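Local coordinates for protein Rna-directed RNA polymerase (Infectious pancreatic necrosis virus, PDB 3ZED) that probably copies the viral RNA genome as an RNA-dependent RNA polymerase, found both free and covalently attached to the genomic RNA, at residues K88-P96 / G257-L266; Y296-E307 / T318-T328. One frame throughout, in Å; residues are numbered along the deposited sequence.

Contact 1: residues K88-P96 / G257-L266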
ATOM      1  N   LYS B  88      -3.490  25.255 -17.153  1.00 99.73           N
ATOM      2  CA  LYS B  88      -3.248  23.926 -16.578  1.00 97.37           C
ATOM      3  C   LYS B  88      -2.307  23.999 -15.344  1.00 99.38           C
ATOM      4  O   LYS B  88      -2.224  23.033 -14.580  1.00 96.49           O
ATOM      5  CB  LYS B  88      -2.688  22.956 -17.644  1.00100.26           C
ATOM      6  CG  LYS B  88      -3.583  22.743 -18.879  1.00118.34           C
ATOM      7  CD  LYS B  88      -4.684  21.704 -18.652  1.00126.60           C
ATOM      8  CE  LYS B  88      -6.049  22.344 -18.603  1.00140.89           C
ATOM      9  NZ  LYS B  88      -6.975  21.608 -17.702  1.00148.84           N
ATOM     10  N   LEU B  89      -1.625  25.151 -15.153  1.00 97.20           N
ATOM     11  CA  LEU B  89      -0.719  25.449 -14.034  1.00 96.81           C
ATOM     12  C   LEU B  89      -0.887  26.893 -13.591  1.00102.65           C
ATOM     13  O   LEU B  89      -1.188  27.743 -14.433  1.00104.93           O
ATOM     14  CB  LEU B  89       0.762  25.237 -14.440  1.00 97.18           C
ATOM     15  CG  LEU B  89       1.298  23.823 -14.646  1.00 99.65           C
ATOM     16  CD1 LEU B  89       2.586  23.863 -15.447  1.00100.62           C
ATOM     17  CD2 LEU B  89       1.537  23.109 -13.324  1.00 99.46           C
ATOM     18  N   LYS B  90      -0.623  27.198 -12.302  1.00 97.94           N
ATOM     19  CA  LYS B  90      -0.666  28.575 -11.799  1.00 99.34           C
ATOM     20  C   LYS B  90       0.440  29.405 -12.470  1.00104.42           C
ATOM     21  O   LYS B  90       1.457  28.837 -12.865  1.00103.71           O
ATOM     22  CB  LYS B  90      -0.504  28.601 -10.270  1.00100.89           C
ATOM     23  CG  LYS B  90      -1.680  28.018  -9.504  1.00110.66           C
ATOM     24  CD  LYS B  90      -1.448  28.106  -8.004  1.00118.54           C
ATOM     25  CE  LYS B  90      -2.535  27.432  -7.191  1.00126.05           C
ATOM     26  NZ  LYS B  90      -2.479  25.947  -7.259  1.00132.46           N
ATOM     27  N   ASP B  91       0.242  30.731 -12.608  1.00102.83           N
ATOM     28  CA  ASP B  91       1.228  31.632 -13.227  1.00104.61           C
ATOM     29  C   ASP B  91       2.432  31.889 -12.295  1.00106.33           C
ATOM     30  O   ASP B  91       3.494  32.306 -12.762  1.00106.46           O
ATOM     31  CB  ASP B  91       0.569  32.961 -13.642  1.00109.42           C
ATOM     32  CG  ASP B  91       0.010  33.763 -12.485  1.00123.47           C
ATOM     33  OD1 ASP B  91      -0.901  33.252 -11.793  1.00122.76           O
ATOM     34  OD2 ASP B  91       0.488  34.900 -12.266  1.00133.12           O
ATOM     35  N   THR B  92       2.259  31.623 -10.983  1.00100.80           N
ATOM     36  CA  THR B  92       3.305  31.773  -9.971  1.00100.06           C
ATOM     37  C   THR B  92       3.535  30.462  -9.233  1.00 99.29           C
ATOM     38  O   THR B  92       2.608  29.664  -9.071  1.00 96.28           O
ATOM     39  CB  THR B  92       2.979  32.889  -8.978  1.00110.19           C
ATOM     40  OG1 THR B  92       1.707  32.640  -8.376  1.00109.76           O
ATOM     41  CG2 THR B  92       3.029  34.276  -9.604  1.00111.11           C
ATOM     42  N   VAL B  93       4.779  30.260  -8.770  1.00 94.94           N
ATOM     43  CA  VAL B  93       5.207  29.072  -8.031  1.00 91.71           C
ATOM     44  C   VAL B  93       5.945  29.525  -6.744  1.00 94.06           C
ATOM     45  O   VAL B  93       6.814  30.393  -6.810  1.00 95.83           O
ATOM     46  CB  VAL B  93       6.044  28.110  -8.942  1.00 94.52           C
ATOM     47  CG1 VAL B  93       7.394  28.694  -9.363  1.00 95.88           C
ATOM     48  CG2 VAL B  93       6.216  26.741  -8.314  1.00 91.96           C
ATOM     49  N   SER B  94       5.551  28.987  -5.577  1.00 87.46           N
ATOM     50  CA  SER B  94       6.179  29.334  -4.298  1.00 87.13           C
ATOM     51  C   SER B  94       7.258  28.300  -3.973  1.00 87.86           C
ATOM     52  O   SER B  94       6.955  27.122  -3.835  1.00 84.89           O
ATOM     53  CB  SER B  94       5.137  29.440  -3.189  1.00 90.72           C
ATOM     54  OG  SER B  94       4.392  28.239  -3.079  1.00100.27           O
ATOM     55  N   VAL B  95       8.528  28.728  -3.924  1.00 85.94           N
ATOM     56  CA  VAL B  95       9.657  27.812  -3.715  1.00 84.30           C
ATOM     57  C   VAL B  95      10.512  28.202  -2.483  1.00 86.76           C
ATOM     58  O   VAL B  95      10.686  29.391  -2.218  1.00 87.08           O
ATOM     59  CB  VAL B  95      10.534  27.679  -4.989  1.00 89.05           C
ATOM     60  CG1 VAL B  95       9.763  27.013  -6.126  1.00 87.91           C
ATOM     61  CG2 VAL B  95      11.090  29.023  -5.436  1.00 91.51           C
ATOM     62  N   PRO B  96      11.045  27.207  -1.722  1.00 81.99           N
ATOM     63  CA  PRO B  96      11.869  27.545  -0.544  1.00 82.69           C
ATOM     64  C   PRO B  96      13.260  28.024  -0.964  1.00 87.62           C
ATOM     65  O   PRO B  96      14.194  27.228  -1.055  1.00 86.14           O
ATOM     66  CB  PRO B  96      11.915  26.229   0.257  1.00 82.38           C
ATOM     67  CG  PRO B  96      11.101  25.220  -0.521  1.00 84.66           C
ATOM     68  CD  PRO B  96      10.937  25.743  -1.897  1.00 80.95           C
ATOM     69  N   GLY B 257      -3.050  18.906  -5.754  1.00 62.94           N
ATOM     70  CA  GLY B 257      -3.631  19.740  -6.806  1.00 64.11           C
ATOM     71  C   GLY B 257      -3.208  21.196  -6.682  1.00 70.64           C
ATOM     72  O   GLY B 257      -2.957  21.865  -7.687  1.00 71.76           O
ATOM     73  N   ASP B 258      -3.083  21.680  -5.429  1.00 67.81           N
ATOM     74  CA  ASP B 258      -2.657  23.040  -5.088  1.00 69.42           C
ATOM     75  C   ASP B 258      -1.183  23.299  -5.402  1.00 73.55           C
ATOM     76  O   ASP B 258      -0.796  24.463  -5.601  1.00 76.57           O
ATOM     77  CB  ASP B 258      -2.858  23.296  -3.570  1.00 71.62           C
ATOM     78  CG  ASP B 258      -4.286  23.344  -3.033  1.00 83.74           C
ATOM     79  OD1 ASP B 258      -5.218  23.595  -3.833  1.00 87.55           O
ATOM     80  OD2 ASP B 258      -4.466  23.152  -1.804  1.00 84.41           O
ATOM     81  N   THR B 259      -0.347  22.231  -5.375  1.00 66.06           N
ATOM     82  CA  THR B 259       1.118  22.339  -5.482  1.00 65.43           C
ATOM     83  C   THR B 259       1.774  21.581  -6.670  1.00 68.23           C
ATOM     84  O   THR B 259       2.975  21.279  -6.598  1.00 66.30           O
ATOM     85  CB  THR B 259       1.724  21.826  -4.173  1.00 62.72           C
ATOM     86  OG1 THR B 259       1.258  20.490  -3.960  1.00 61.19           O
ATOM     87  CG2 THR B 259       1.365  22.703  -2.974  1.00 56.82           C
ATOM     88  N   THR B 260       1.013  21.312  -7.769  1.00 64.71           N
ATOM     89  CA  THR B 260       1.526  20.600  -8.955  1.00 63.46           C
ATOM     90  C   THR B 260       2.838  21.220  -9.480  1.00 67.19           C
ATOM     91  O   THR B 260       3.820  20.489  -9.624  1.00 66.15           O
ATOM     92  CB  THR B 260       0.467  20.549 -10.054  1.00 69.18           C
ATOM     93  OG1 THR B 260      -0.708  19.952  -9.504  1.00 69.89           O
ATOM     94  CG2 THR B 260       0.931  19.765 -11.279  1.00 64.72           C
ATOM     95  N   ALA B 261       2.851  22.546  -9.758  1.00 64.59           N
ATOM     96  CA  ALA B 261       4.023  23.254 -10.283  1.00 66.28           C
ATOM     97  C   ALA B 261       5.205  23.164  -9.303  1.00 69.47           C
ATOM     98  O   ALA B 261       6.316  22.818  -9.715  1.00 69.15           O
ATOM     99  CB  ALA B 261       3.682  24.706 -10.578  1.00 68.94           C
ATOM    100  N   GLU B 262       4.933  23.428  -8.006  1.00 64.49           N
ATOM    101  CA  GLU B 262       5.874  23.386  -6.892  1.00 63.73           C
ATOM    102  C   GLU B 262       6.577  22.028  -6.836  1.00 65.45           C
ATOM    103  O   GLU B 262       7.810  21.978  -6.807  1.00 65.51           O
ATOM    104  CB  GLU B 262       5.129  23.671  -5.578  1.00 64.68           C
ATOM    105  CG  GLU B 262       4.873  25.149  -5.294  1.00 75.43           C
ATOM    106  CD  GLU B 262       3.638  25.832  -5.860  1.00 92.36           C
ATOM    107  OE1 GLU B 262       2.698  25.132  -6.296  1.00 78.34           O
ATOM    108  OE2 GLU B 262       3.603  27.083  -5.841  1.00 90.63           O
ATOM    109  N   ALA B 263       5.793  20.934  -6.913  1.00 60.63           N
ATOM    110  CA  ALA B 263       6.277  19.548  -6.890  1.00 58.28           C
ATOM    111  C   ALA B 263       7.241  19.278  -8.040  1.00 61.70           C
ATOM    112  O   ALA B 263       8.320  18.762  -7.799  1.00 60.90           O
ATOM    113  CB  ALA B 263       5.111  18.592  -6.956  1.00 56.90           C
ATOM    114  N   LEU B 264       6.873  19.667  -9.274  1.00 59.28           N
ATOM    115  CA  LEU B 264       7.698  19.510 -10.471  1.00 59.52           C
ATOM    116  C   LEU B 264       9.004  20.265 -10.315  1.00 66.52           C
ATOM    117  O   LEU B 264      10.053  19.674 -10.534  1.00 67.23           O
ATOM    118  CB  LEU B 264       6.956  19.985 -11.743  1.00 59.85           C
ATOM    119  CG  LEU B 264       5.722  19.187 -12.161  1.00 61.33           C
ATOM    120  CD1 LEU B 264       4.964  19.903 -13.265  1.00 61.89           C
ATOM    121  CD2 LEU B 264       6.085  17.771 -12.582  1.00 60.80           C
ATOM    122  N   VAL B 265       8.950  21.539  -9.867  1.00 63.52           N
ATOM    123  CA  VAL B 265      10.130  22.373  -9.648  1.00 64.46           C
ATOM    124  C   VAL B 265      11.059  21.681  -8.628  1.00 68.98           C
ATOM    125  O   VAL B 265      12.246  21.516  -8.914  1.00 71.36           O
ATOM    126  CB  VAL B 265       9.762  23.837  -9.229  1.00 69.31           C
ATOM    127  CG1 VAL B 265      10.986  24.615  -8.744  1.00 70.98           C
ATOM    128  CG2 VAL B 265       9.080  24.589 -10.365  1.00 69.99           C
ATOM    129  N   LEU B 266      10.517  21.252  -7.473  1.00 63.22           N
ATOM    130  CA  LEU B 266      11.304  20.623  -6.410  1.00 61.76           C
ATOM    131  C   LEU B 266      11.853  19.252  -6.816  1.00 62.97           C
ATOM    132  O   LEU B 266      13.038  19.001  -6.573  1.00 62.55           O
ATOM    133  CB  LEU B 266      10.485  20.509  -5.114  1.00 60.82           C
ATOM    134  CG  LEU B 266      10.177  21.818  -4.369  1.00 67.42           C
ATOM    135  CD1 LEU B 266       9.421  21.536  -3.097  1.00 66.50           C
ATOM    136  CD2 LEU B 266      11.475  22.638  -4.057  1.00 71.73           C
TER
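Glu262 OE2 is gripped by two donors from one residue of the facing strand. The amide Ser94 N lies 2.7 Å from Glu262 OE2 on its anti lone pair, with a nearly straight N-H...O angle of 170°. The hydroxyl Ser94 OG reaches the same oxygen at 3.1 Å, but from above the carboxylate plane. Both donors coming from one residue should fix the rotation of the carboxylate and stabilise its negative charge. The hydroxyl can join in because OG sits between the backbone N and the carbonyl carbon (chi1 56°), close enough to its own amide for both to reach the same oxygen. Glu262 is bent at its second torsion, which folds its carboxylate back along the strand, and Val93 slides past it in the opposite direction, laying CG2 3.6 Å from Glu262 OE2. The site belongs to an edge strand laid across a helix: strand 92-98 is an outer strand of a small antiparallel sheet, paired with strand 65-72, and strand 92-95 crosses the first turns of helix 260-278 at -55°, the axes 7.7 Å apart. Apolar side chains carry the rest of the crossing. Ala261 CB is met by Leu89 CD2, from the loop before the strand, at 3.8 Å and by Val93 CG2 from the strand itself. One turn on, Val265 splits its branches, CG2 touching Val93 CG2 and CG1 packing on Val95 CG1 at 3.8 Å; the Val95 and Val265 side chains cross at about a right angle. Beyond them Pro96 CD rests on Leu266 CD2. Just before the helix, Lys90 NZ donates to Asp258 O at 2.8 Å from above the carbonyl plane. The Asp258 carboxylate turns instead to the amide of Thr255, a residue of the predicted GTP-binding stretch.

Contact 2: residues Y296-E307 / T318-T328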
ATOM      1  N   TYR B 296      13.877  18.012   3.954  1.00 54.54           N
ATOM      2  CA  TYR B 296      12.432  17.965   4.151  1.00 52.73           C
ATOM      3  C   TYR B 296      11.748  16.969   3.218  1.00 56.33           C
ATOM      4  O   TYR B 296      10.625  16.547   3.504  1.00 55.55           O
ATOM      5  CB  TYR B 296      11.825  19.372   4.033  1.00 54.51           C
ATOM      6  CG  TYR B 296      12.197  20.115   2.771  1.00 56.45           C
ATOM      7  CD1 TYR B 296      11.436  19.985   1.613  1.00 57.67           C
ATOM      8  CD2 TYR B 296      13.289  20.973   2.743  1.00 58.52           C
ATOM      9  CE1 TYR B 296      11.784  20.649   0.443  1.00 60.60           C
ATOM     10  CE2 TYR B 296      13.639  21.658   1.585  1.00 59.88           C
ATOM     11  CZ  TYR B 296      12.879  21.502   0.437  1.00 65.38           C
ATOM     12  OH  TYR B 296      13.209  22.186  -0.710  1.00 64.42           O
ATOM     13  N   LEU B 297      12.443  16.543   2.144  1.00 52.47           N
ATOM     14  CA  LEU B 297      11.931  15.535   1.222  1.00 50.92           C
ATOM     15  C   LEU B 297      11.986  14.132   1.854  1.00 53.06           C
ATOM     16  O   LEU B 297      11.449  13.184   1.276  1.00 52.00           O
ATOM     17  CB  LEU B 297      12.690  15.564  -0.116  1.00 51.72           C
ATOM     18  CG  LEU B 297      12.498  16.795  -1.022  1.00 57.99           C
ATOM     19  CD1 LEU B 297      13.127  16.562  -2.380  1.00 57.87           C
ATOM     20  CD2 LEU B 297      11.027  17.155  -1.201  1.00 62.71           C
ATOM     21  N   SER B 298      12.584  14.010   3.057  1.00 49.66           N
ATOM     22  CA  SER B 298      12.658  12.741   3.788  1.00 49.07           C
ATOM     23  C   SER B 298      11.836  12.770   5.091  1.00 52.87           C
ATOM     24  O   SER B 298      11.977  11.862   5.913  1.00 51.59           O
ATOM     25  CB  SER B 298      14.106  12.403   4.114  1.00 53.50           C
ATOM     26  OG  SER B 298      14.563  13.193   5.203  1.00 62.09           O
ATOM     27  N   CYS B 299      11.018  13.821   5.293  1.00 50.55           N
ATOM     28  CA  CYS B 299      10.243  13.999   6.515  1.00 51.38           C
ATOM     29  C   CYS B 299       8.759  13.978   6.197  1.00 54.09           C
ATOM     30  O   CYS B 299       8.261  14.848   5.479  1.00 54.07           O
ATOM     31  CB  CYS B 299      10.655  15.289   7.225  1.00 54.22           C
ATOM     32  SG  CYS B 299       9.983  15.477   8.903  1.00 58.78           S
ATOM     33  N   GLY B 300       8.076  12.946   6.686  1.00 49.74           N
ATOM     34  CA  GLY B 300       6.652  12.767   6.435  1.00 47.70           C
ATOM     35  C   GLY B 300       5.772  13.387   7.495  1.00 52.71           C
ATOM     36  O   GLY B 300       6.120  13.366   8.679  1.00 53.75           O
ATOM     37  N   LEU B 301       4.631  13.958   7.090  1.00 49.00           N
ATOM     38  CA  LEU B 301       3.658  14.486   8.054  1.00 49.48           C
ATOM     39  C   LEU B 301       3.006  13.294   8.756  1.00 50.47           C
ATOM     40  O   LEU B 301       2.570  12.368   8.069  1.00 48.45           O
ATOM     41  CB  LEU B 301       2.578  15.364   7.380  1.00 49.77           C
ATOM     42  CG  LEU B 301       3.030  16.587   6.594  1.00 54.70           C
ATOM     43  CD1 LEU B 301       1.820  17.306   6.012  1.00 53.82           C
ATOM     44  CD2 LEU B 301       3.884  17.538   7.456  1.00 58.66           C
ATOM     45  N   LEU B 302       3.008  13.269  10.096  1.00 45.85           N
ATOM     46  CA  LEU B 302       2.413  12.124  10.791  1.00 44.87           C
ATOM     47  C   LEU B 302       0.893  12.290  10.879  1.00 47.90           C
ATOM     48  O   LEU B 302       0.360  12.847  11.839  1.00 46.19           O
ATOM     49  CB  LEU B 302       3.045  11.909  12.165  1.00 45.27           C
ATOM     50  CG  LEU B 302       2.916  10.495  12.705  1.00 46.82           C
ATOM     51  CD1 LEU B 302       3.855   9.537  11.969  1.00 45.12           C
ATOM     52  CD2 LEU B 302       3.162  10.476  14.217  1.00 46.98           C
ATOM     53  N   PHE B 303       0.211  11.813   9.835  1.00 45.01           N
ATOM     54  CA  PHE B 303      -1.227  11.898   9.669  1.00 45.61           C
ATOM     55  C   PHE B 303      -1.950  10.818  10.488  1.00 47.38           C
ATOM     56  O   PHE B 303      -1.622   9.640  10.349  1.00 44.63           O
ATOM     57  CB  PHE B 303      -1.551  11.759   8.165  1.00 47.60           C
ATOM     58  CG  PHE B 303      -2.968  12.070   7.766  1.00 50.85           C
ATOM     59  CD1 PHE B 303      -3.940  11.071   7.746  1.00 54.69           C
ATOM     60  CD2 PHE B 303      -3.319  13.342   7.324  1.00 55.71           C
ATOM     61  CE1 PHE B 303      -5.259  11.357   7.367  1.00 55.93           C
ATOM     62  CE2 PHE B 303      -4.630  13.625   6.933  1.00 59.15           C
ATOM     63  CZ  PHE B 303      -5.591  12.631   6.957  1.00 56.77           C
ATOM     64  N   PRO B 304      -2.956  11.178  11.329  1.00 46.02           N
ATOM     65  CA  PRO B 304      -3.702  10.130  12.071  1.00 44.24           C
ATOM     66  C   PRO B 304      -4.682   9.417  11.139  1.00 49.09           C
ATOM     67  O   PRO B 304      -5.501  10.070  10.489  1.00 50.42           O
ATOM     68  CB  PRO B 304      -4.415  10.919  13.171  1.00 46.75           C
ATOM     69  CG  PRO B 304      -4.610  12.291  12.597  1.00 52.16           C
ATOM     70  CD  PRO B 304      -3.481  12.533  11.620  1.00 47.99           C
ATOM     71  N   LYS B 305      -4.568   8.093  11.013  1.00 44.65           N
ATOM     72  CA  LYS B 305      -5.426   7.337  10.093  1.00 43.27           C
ATOM     73  C   LYS B 305      -6.860   7.175  10.646  1.00 46.98           C
ATOM     74  O   LYS B 305      -7.032   6.799  11.811  1.00 44.28           O
ATOM     75  CB  LYS B 305      -4.808   5.952   9.824  1.00 45.07           C
ATOM     76  CG  LYS B 305      -5.398   5.219   8.643  1.00 46.46           C
ATOM     77  CD  LYS B 305      -4.602   3.958   8.332  1.00 51.74           C
ATOM     78  CE  LYS B 305      -5.008   3.355   7.002  1.00 58.97           C
ATOM     79  NZ  LYS B 305      -6.313   2.654   7.095  1.00 73.27           N
ATOM     80  N   GLY B 306      -7.856   7.453   9.798  1.00 44.95           N
ATOM     81  CA  GLY B 306      -9.271   7.272  10.122  1.00 45.40           C
ATOM     82  C   GLY B 306      -9.594   5.791  10.105  1.00 50.15           C
ATOM     83  O   GLY B 306      -9.384   5.126   9.092  1.00 50.63           O
ATOM     84  N   GLU B 307     -10.005   5.241  11.244  1.00 47.49           N
ATOM     85  CA  GLU B 307     -10.307   3.813  11.383  1.00 45.77           C
ATOM     86  C   GLU B 307     -11.344   3.554  12.451  1.00 45.45           C
ATOM     87  O   GLU B 307     -11.670   4.453  13.224  1.00 45.57           O
ATOM     88  CB  GLU B 307      -9.027   3.049  11.750  1.00 47.32           C
ATOM     89  CG  GLU B 307      -8.427   2.371  10.547  1.00 59.78           C
ATOM     90  CD  GLU B 307      -7.030   1.843  10.735  1.00 75.38           C
ATOM     91  OE1 GLU B 307      -6.568   1.751  11.896  1.00 65.86           O
ATOM     92  OE2 GLU B 307      -6.407   1.491   9.709  1.00 77.10           O
ATOM     93  N   THR B 318      -3.452   4.904  17.679  1.00 45.14           N
ATOM     94  CA  THR B 318      -3.928   5.603  16.490  1.00 43.95           C
ATOM     95  C   THR B 318      -2.925   5.238  15.418  1.00 47.07           C
ATOM     96  O   THR B 318      -1.746   5.544  15.572  1.00 46.48           O
ATOM     97  CB  THR B 318      -4.087   7.128  16.665  1.00 47.27           C
ATOM     98  OG1 THR B 318      -4.851   7.439  17.831  1.00 48.16           O
ATOM     99  CG2 THR B 318      -4.682   7.811  15.409  1.00 40.11           C
ATOM    100  N   ARG B 319      -3.357   4.557  14.365  1.00 43.82           N
ATOM    101  CA  ARG B 319      -2.426   4.207  13.294  1.00 43.67           C
ATOM    102  C   ARG B 319      -2.016   5.488  12.547  1.00 44.80           C
ATOM    103  O   ARG B 319      -2.800   6.448  12.445  1.00 44.37           O
ATOM    104  CB  ARG B 319      -3.012   3.141  12.349  1.00 45.66           C
ATOM    105  CG  ARG B 319      -3.228   1.800  13.056  1.00 60.84           C
ATOM    106  CD  ARG B 319      -2.846   0.609  12.204  1.00 74.94           C
ATOM    107  NE  ARG B 319      -3.879   0.243  11.237  1.00 88.31           N
ATOM    108  CZ  ARG B 319      -3.632  -0.091   9.973  1.00109.86           C
ATOM    109  NH1 ARG B 319      -2.388  -0.089   9.508  1.00104.32           N
ATOM    110  NH2 ARG B 319      -4.631  -0.418   9.161  1.00 94.69           N
ATOM    111  N   ASN B 320      -0.768   5.514  12.091  1.00 40.08           N
ATOM    112  CA  ASN B 320      -0.214   6.689  11.421  1.00 41.56           C
ATOM    113  C   ASN B 320       0.018   6.499   9.948  1.00 46.34           C
ATOM    114  O   ASN B 320       0.532   5.464   9.533  1.00 46.94           O
ATOM    115  CB  ASN B 320       1.110   7.083  12.076  1.00 40.56           C
ATOM    116  CG  ASN B 320       0.958   7.539  13.503  1.00 49.42           C
ATOM    117  OD1 ASN B 320       0.107   8.352  13.817  1.00 42.80           O
ATOM    118  ND2 ASN B 320       1.794   7.041  14.398  1.00 45.07           N
ATOM    119  N   ILE B 321      -0.314   7.534   9.161  1.00 42.93           N
ATOM    120  CA  ILE B 321       0.013   7.589   7.743  1.00 41.12           C
ATOM    121  C   ILE B 321       1.239   8.510   7.639  1.00 45.66           C
ATOM    122  O   ILE B 321       1.172   9.677   8.045  1.00 47.15           O
ATOM    123  CB  ILE B 321      -1.159   8.055   6.833  1.00 43.61           C
ATOM    124  CG1 ILE B 321      -2.394   7.101   6.895  1.00 43.56           C
ATOM    125  CG2 ILE B 321      -0.683   8.355   5.389  1.00 41.72           C
ATOM    126  CD1 ILE B 321      -2.701   6.156   5.681  1.00 56.78           C
ATOM    127  N   TRP B 322       2.361   7.979   7.152  1.00 40.71           N
ATOM    128  CA  TRP B 322       3.579   8.757   6.939  1.00 40.62           C
ATOM    129  C   TRP B 322       3.369   9.449   5.597  1.00 46.43           C
ATOM    130  O   TRP B 322       3.460   8.820   4.534  1.00 45.27           O
ATOM    131  CB  TRP B 322       4.785   7.833   6.960  1.00 39.03           C
ATOM    132  CG  TRP B 322       6.117   8.521   7.041  1.00 42.14           C
ATOM    133  CD1 TRP B 322       6.841   8.769   8.172  1.00 46.14           C
ATOM    134  CD2 TRP B 322       6.944   8.927   5.935  1.00 42.65           C
ATOM    135  NE1 TRP B 322       8.064   9.316   7.841  1.00 47.61           N
ATOM    136  CE2 TRP B 322       8.148   9.433   6.476  1.00 48.37           C
ATOM    137  CE3 TRP B 322       6.781   8.914   4.531  1.00 43.27           C
ATOM    138  CZ2 TRP B 322       9.185   9.924   5.668  1.00 48.32           C
ATOM    139  CZ3 TRP B 322       7.803   9.393   3.733  1.00 45.29           C
ATOM    140  CH2 TRP B 322       8.988   9.900   4.299  1.00 47.51           C
ATOM    141  N   SER B 323       2.946  10.715   5.653  1.00 44.36           N
ATOM    142  CA  SER B 323       2.563  11.397   4.443  1.00 44.70           C
ATOM    143  C   SER B 323       3.784  12.035   3.766  1.00 50.35           C
ATOM    144  O   SER B 323       4.239  13.123   4.126  1.00 50.45           O
ATOM    145  CB  SER B 323       1.444  12.391   4.732  1.00 49.05           C
ATOM    146  OG  SER B 323       0.872  12.836   3.516  1.00 65.14           O
ATOM    147  N   ALA B 324       4.312  11.308   2.767  1.00 48.19           N
ATOM    148  CA  ALA B 324       5.493  11.659   1.981  1.00 48.60           C
ATOM    149  C   ALA B 324       5.328  12.959   1.240  1.00 51.21           C
ATOM    150  O   ALA B 324       4.279  13.181   0.616  1.00 49.41           O
ATOM    151  CB  ALA B 324       5.798  10.555   0.961  1.00 48.82           C
ATOM    152  N   PRO B 325       6.384  13.807   1.259  1.00 48.34           N
ATOM    153  CA  PRO B 325       6.359  15.030   0.441  1.00 48.25           C
ATOM    154  C   PRO B 325       6.063  14.692  -1.021  1.00 48.84           C
ATOM    155  O   PRO B 325       6.579  13.704  -1.542  1.00 46.63           O
ATOM    156  CB  PRO B 325       7.781  15.570   0.604  1.00 50.90           C
ATOM    157  CG  PRO B 325       8.222  15.044   1.923  1.00 55.26           C
ATOM    158  CD  PRO B 325       7.683  13.665   1.952  1.00 49.89           C
ATOM    159  N   TYR B 326       5.205  15.493  -1.665  1.00 46.16           N
ATOM    160  CA  TYR B 326       4.804  15.326  -3.062  1.00 46.33           C
ATOM    161  C   TYR B 326       6.027  15.059  -3.997  1.00 50.82           C
ATOM    162  O   TYR B 326       5.955  14.074  -4.734  1.00 50.49           O
ATOM    163  CB  TYR B 326       3.978  16.549  -3.534  1.00 48.09           C
ATOM    164  CG  TYR B 326       3.266  16.433  -4.872  1.00 49.33           C
ATOM    165  CD1 TYR B 326       3.315  15.255  -5.618  1.00 50.41           C
ATOM    166  CD2 TYR B 326       2.468  17.469  -5.348  1.00 50.80           C
ATOM    167  CE1 TYR B 326       2.639  15.139  -6.831  1.00 51.58           C
ATOM    168  CE2 TYR B 326       1.787  17.363  -6.560  1.00 51.55           C
ATOM    169  CZ  TYR B 326       1.884  16.200  -7.303  1.00 58.30           C
ATOM    170  OH  TYR B 326       1.256  16.120  -8.521  1.00 61.74           O
ATOM    171  N   PRO B 327       7.148  15.827  -3.971  1.00 49.08           N
ATOM    172  CA  PRO B 327       8.264  15.533  -4.903  1.00 49.74           C
ATOM    173  C   PRO B 327       8.876  14.141  -4.704  1.00 53.13           C
ATOM    174  O   PRO B 327       9.163  13.474  -5.695  1.00 52.30           O
ATOM    175  CB  PRO B 327       9.282  16.642  -4.599  1.00 52.70           C
ATOM    176  CG  PRO B 327       8.484  17.731  -3.992  1.00 57.54           C
ATOM    177  CD  PRO B 327       7.446  17.037  -3.174  1.00 52.00           C
ATOM    178  N   THR B 328       9.033  13.688  -3.432  1.00 49.63           N
ATOM    179  CA  THR B 328       9.590  12.361  -3.092  1.00 48.17           C
ATOM    180  C   THR B 328       8.677  11.252  -3.642  1.00 48.82           C
ATOM    181  O   THR B 328       9.182  10.327  -4.284  1.00 46.72           O
ATOM    182  CB  THR B 328       9.810  12.241  -1.579  1.00 48.36           C
ATOM    183  OG1 THR B 328      10.720  13.260  -1.206  1.00 50.68           O
ATOM    184  CG2 THR B 328      10.385  10.897  -1.165  1.00 40.97           C
TER
HETATM  185  O   HOH W   1       5.679  15.482   4.344  1.00 50.86           O
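Strands 299-304 and 320-323 run antiparallel, their axes 4.3 Å apart at 151°, with Leu301-Ser323 and Phe303-Ile321 as hydrogen-bonded pairs and a further backbone bond from Lys305 N to Arg319 O. The amide of Ile321 reaches Phe303 O at 2.7 Å almost straight (177°). Towards the helix end of 318-328, a water donates to both Cys299 O and Ser323 O. There Trp322 CG, anti to the backbone N (chi1 -168°), lays the indole against Gly300 of the other strand. Gly300 CA lies over the centre of the six-membered ring, 3.8 Å from its centroid, in a CH-pi contact, while Ser298 O meets the ring edge in plane. Together the strands form a beta hairpin within the palm family region, and strand 299-310 also pairs in parallel with strand 456-459, whose Ser456 O accepts from Trp322 NE1. On the Trp322 side of the hairpin, Leu302 CG packs on Asn320 CG at 3.6 Å, the amide oxygen of Asn320 being bonded to Gln167. At the other end, Glu307 OE2 forms salt bridges with Arg319 NH2, at 2.7 Å, and with Lys305 NZ, while Glu307 OE1 accepts from Arg319 NE on its syn lone pair; the shared carboxylate probably offsets the two neighbouring positive charges. Beyond the strands, Thr328 OG1 donates to Leu297 O at 2.6 Å, and Leu297 CD2 packs on the Pro327 ring.

How the contacts relate
Along the chain the two contacts come in series, contact 1 closing before contact 2 opens, and their centres are 20 Å apart. They belong to different sheets: contact 1 sets the edge of the small antiparallel sheet on helix 260-278, whereas contact 2 lies in the mixed sheet nearer the centre of the chain. Helix 260-278 and the start of helix 326-340 bring them together: Ala263 CB touches Tyr326 CD2 at 3.3 Å, and Leu266 packs on Pro327. Pro96 also meets Tyr296. Through these touches the small sheet, helix 260-278 and the hairpin pack against one another inside the palm family region, beside the predicted GTP-binding stretch.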